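Local coordinates for protein ribonucleoside-diphosphate reductase, alpha chain (Actinobacillus ureae ATCC 25976, PDB 6DQX) that probably reduces ribonucleoside diphosphates to deoxyribonucleotides, as the catalytic subunit of a class Id ribonucleotide reductase, at residues 61-66 / 316-321. Residues are numbered along the deposited sequence; the frame is centred on the assembly and turned at random.
Sequences EHAEHK and LDVVMS. With MG (magnesium ion), chain E; EDO (1,2-ethanediol), chain F.
Ala63 and Val318 are the residues whose CA atoms come nearest, 6.5 Å apart, between two helical segments, 61-66 and 316-321, and no hydrogen bond crosses between them. With only about 110 Å² buried, both sides summed, the contact is small and apolar. Val318 supplies most of the second segment's share: its CA-CB bond points at the facing helix, and the methyl CG2 meets Ala63 CB alongside at 4.1 Å. That methyl lies between its own backbone N and carbonyl carbon, while CG1 is anti to the carbonyl (chi1 -59°); this turns CG2 to Ala63 and leaves CG1 facing a bound diol. Lys66 adds a looser touch through the base of its chain, CB to Val318 CB at 4.5 Å; beyond that its aliphatic chain leads away, in keeping with its exposed position.

Next to this apolar patch sits the diol, a 1,2-ethanediol probably from the crystallisation liquor. Its O2 donates to Asp317 OD2 at 2.6 Å, and its O1 is hydrogen-bonded to Ser321 OG at 2.9 Å. Val318 CG1 approaches the same O1 at 3.7 Å, and Lys66 O lies 3.7 Å from C1, a touch on the end of segment 61-66. Asp317 is also held by salt bridges to Arg344 and Arg407, which would be expected to stabilise its negative charge. On the outer side of helix 52-67, His65 ND1 binds a magnesium ion at 2.5 Å; a water is a second ligand of the ion.

The contact is plain packing of helix 52-67 on helix 308-327, the latter segment lying within the ribonucleotide reductase barrel-domain family. Ala63 also touches Tyr72 of helix 72-82, whereas Leu316 and Val319 pack on Ile91 of helix 89-94 and, together with Met320, against Cys291 of strand 288-296.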
ATOM      1  N   GLU A  61      10.387  38.111   4.770  1.00 18.05           N
ATOM      2  CA  GLU A  61      10.666  38.728   3.467  1.00 19.85           C
ATOM      3  C   GLU A  61      10.032  37.931   2.334  1.00 18.98           C
ATOM      4  O   GLU A  61       9.565  38.505   1.359  1.00 18.22           O
ATOM      5  CB  GLU A  61      12.182  38.871   3.235  1.00 21.17           C
ATOM      6  CG  GLU A  61      12.857  39.864   4.171  1.00 23.46           C
ATOM      7  CD  GLU A  61      12.510  41.327   3.892  1.00 26.23           C
ATOM      8  OE1 GLU A  61      12.026  41.662   2.781  1.00 30.55           O
ATOM      9  OE2 GLU A  61      12.712  42.154   4.810  1.00 27.65           O
ATOM     10  N   HIS A  62      10.038  36.605   2.451  1.00 19.14           N
ATOM     11  CA  HIS A  62       9.465  35.776   1.399  1.00 19.93           C
ATOM     12  C   HIS A  62       7.960  36.009   1.321  1.00 19.50           C
ATOM     13  O   HIS A  62       7.402  36.168   0.232  1.00 18.41           O
ATOM     14  CB  HIS A  62       9.738  34.296   1.626  1.00 21.54           C
ATOM     15  CG  HIS A  62       9.350  33.450   0.460  1.00 23.38           C
ATOM     16  ND1 HIS A  62      10.107  33.381  -0.692  1.00 23.57           N
ATOM     17  CD2 HIS A  62       8.275  32.653   0.259  1.00 24.67           C
ATOM     18  CE1 HIS A  62       9.518  32.562  -1.545  1.00 24.62           C
ATOM     19  NE2 HIS A  62       8.397  32.122  -1.000  1.00 24.68           N
ATOM     20  N   ALA A  63       7.325  36.087   2.486  1.00 18.34           N
ATOM     21  CA  ALA A  63       5.887  36.403   2.556  1.00 18.36           C
ATOM     22  C   ALA A  63       5.571  37.779   1.946  1.00 18.81           C
ATOM     23  O   ALA A  63       4.658  37.901   1.142  1.00 18.43           O
ATOM     24  CB  ALA A  63       5.401  36.315   3.987  1.00 18.07           C
ATOM     25  N   GLU A  64       6.344  38.804   2.310  1.00 18.39           N
ATOM     26  CA  GLU A  64       6.170  40.123   1.696  1.00 20.04           C
ATOM     27  C   GLU A  64       6.275  40.050   0.179  1.00 20.15           C
ATOM     28  O   GLU A  64       5.457  40.626  -0.539  1.00 22.79           O
ATOM     29  CB  GLU A  64       7.210  41.133   2.223  1.00 20.91           C
ATOM     30  CG  GLU A  64       7.168  42.461   1.455  1.00 21.76           C
ATOM     31  CD  GLU A  64       7.966  43.582   2.102  1.00 23.26           C
ATOM     32  OE1 GLU A  64       7.820  43.840   3.324  1.00 22.65           O
ATOM     33  OE2 GLU A  64       8.709  44.250   1.352  1.00 24.36           O
ATOM     34  N   HIS A  65       7.285  39.359  -0.309  1.00 21.76           N
ATOM     35  CA  HIS A  65       7.491  39.252  -1.743  1.00 24.78           C
ATOM     36  C   HIS A  65       6.279  38.616  -2.439  1.00 24.05           C
ATOM     37  O   HIS A  65       5.800  39.144  -3.428  1.00 22.83           O
ATOM     38  CB  HIS A  65       8.771  38.495  -2.073  1.00 26.68           C
ATOM     39  CG  HIS A  65       9.083  38.516  -3.530  1.00 30.82           C
ATOM     40  ND1 HIS A  65       9.503  39.658  -4.183  1.00 32.23           N
ATOM     41  CD2 HIS A  65       8.969  37.557  -4.478  1.00 32.78           C
ATOM     42  CE1 HIS A  65       9.662  39.389  -5.467  1.00 32.61           C
ATOM     43  NE2 HIS A  65       9.349  38.121  -5.671  1.00 33.19           N
ATOM     44  N   LYS A  66       5.751  37.533  -1.878  1.00 23.34           N
ATOM     45  CA  LYS A  66       4.579  36.854  -2.456  1.00 25.03           C
ATOM     46  C   LYS A  66       3.278  37.626  -2.338  1.00 24.54           C
ATOM     47  O   LYS A  66       2.414  37.516  -3.226  1.00 24.26           O
ATOM     48  CB  LYS A  66       4.423  35.440  -1.868  1.00 26.87           C
ATOM     49  CG  LYS A  66       5.612  34.530  -2.140  1.00 28.89           C
ATOM     50  CD  LYS A  66       5.747  34.236  -3.626  1.00 32.79           C
ATOM     51  CE  LYS A  66       6.905  33.311  -3.902  1.00 34.62           C
ATOM     52  NZ  LYS A  66       6.759  32.744  -5.266  1.00 38.15           N
ATOM     53  N   LEU A 316      -0.891  33.121   6.436  1.00 13.14           N
ATOM     54  CA  LEU A 316      -1.429  31.791   6.158  1.00 12.68           C
ATOM     55  C   LEU A 316      -1.992  31.676   4.741  1.00 12.95           C
ATOM     56  O   LEU A 316      -1.849  30.638   4.087  1.00 12.41           O
ATOM     57  CB  LEU A 316      -2.460  31.409   7.207  1.00 13.07           C
ATOM     58  CG  LEU A 316      -1.851  31.137   8.595  1.00 12.95           C
ATOM     59  CD1 LEU A 316      -2.931  30.718   9.551  1.00 13.62           C
ATOM     60  CD2 LEU A 316      -0.754  30.067   8.551  1.00 13.70           C
ATOM     61  N   ASP A 317      -2.561  32.761   4.223  1.00 13.19           N
ATOM     62  CA  ASP A 317      -3.006  32.726   2.836  1.00 14.48           C
ATOM     63  C   ASP A 317      -1.844  32.572   1.856  1.00 14.06           C
ATOM     64  O   ASP A 317      -1.965  31.829   0.902  1.00 13.64           O
ATOM     65  CB  ASP A 317      -3.847  33.933   2.483  1.00 14.71           C
ATOM     66  CG  ASP A 317      -4.622  33.736   1.206  1.00 15.27           C
ATOM     67  OD1 ASP A 317      -5.378  32.744   1.120  1.00 14.90           O
ATOM     68  OD2 ASP A 317      -4.494  34.569   0.278  1.00 16.16           O
ATOM     69  N   VAL A 318      -0.719  33.246   2.086  1.00 14.35           N
ATOM     70  CA  VAL A 318       0.444  33.030   1.188  1.00 15.99           C
ATOM     71  C   VAL A 318       1.080  31.665   1.358  1.00 15.46           C
ATOM     72  O   VAL A 318       1.618  31.116   0.402  1.00 15.48           O
ATOM     73  CB  VAL A 318       1.530  34.122   1.297  1.00 19.98           C
ATOM     74  CG1 VAL A 318       0.935  35.437   0.966  1.00 23.15           C
ATOM     75  CG2 VAL A 318       2.200  34.212   2.640  1.00 21.56           C
ATOM     76  N   VAL A 319       1.013  31.103   2.570  1.00 14.41           N
ATOM     77  CA  VAL A 319       1.400  29.727   2.787  1.00 14.62           C
ATOM     78  C   VAL A 319       0.573  28.766   1.927  1.00 14.60           C
ATOM     79  O   VAL A 319       1.129  27.888   1.252  1.00 13.51           O
ATOM     80  CB  VAL A 319       1.343  29.360   4.292  1.00 14.71           C
ATOM     81  CG1 VAL A 319       1.514  27.859   4.496  1.00 15.90           C
ATOM     82  CG2 VAL A 319       2.409  30.147   5.078  1.00 14.82           C
ATOM     83  N   MET A 320      -0.747  28.952   1.886  1.00 15.24           N
ATOM     84  CA  MET A 320      -1.584  28.145   1.006  1.00 17.19           C
ATOM     85  C   MET A 320      -1.239  28.357  -0.476  1.00 16.37           C
ATOM     86  O   MET A 320      -1.228  27.396  -1.247  1.00 15.76           O
ATOM     87  CB  MET A 320      -3.079  28.445   1.241  1.00 19.44           C
ATOM     88  CG  MET A 320      -4.047  27.408   0.670  1.00 22.11           C
ATOM     89  SD  MET A 320      -3.849  25.686   1.208  1.00 29.81           S
ATOM     90  CE  MET A 320      -3.192  25.890   2.877  1.00 20.24           C
ATOM     91  N   SER A 321      -0.946  29.589  -0.872  1.00 16.52           N
ATOM     92  CA  SER A 321      -0.464  29.830  -2.244  1.00 18.02           C
ATOM     93  C   SER A 321       0.801  29.004  -2.554  1.00 18.52           C
ATOM     94  O   SER A 321       0.901  28.414  -3.636  1.00 16.88           O
ATOM     95  CB  SER A 321      -0.238  31.320  -2.498  1.00 17.86           C
ATOM     96  OG  SER A 321      -1.458  32.019  -2.402  1.00 17.51           O
TER
HETATM   97 MG    MG E 604      11.102  41.391  -3.291  1.00 38.14          MG
HETATM   98  C1  EDO F 605      -0.781  35.800  -2.545  1.00 32.66           C
HETATM   99  O1  EDO F 605      -0.057  34.562  -2.493  1.00 35.43           O
HETATM  100  C2  EDO F 605      -1.916  35.836  -1.535  1.00 31.42           C
HETATM  101  O2  EDO F 605      -2.672  34.631  -1.570  1.00 29.62           O
HETATM  102  O   HOH W   1       9.978  41.825  -1.701  1.00 26.95           O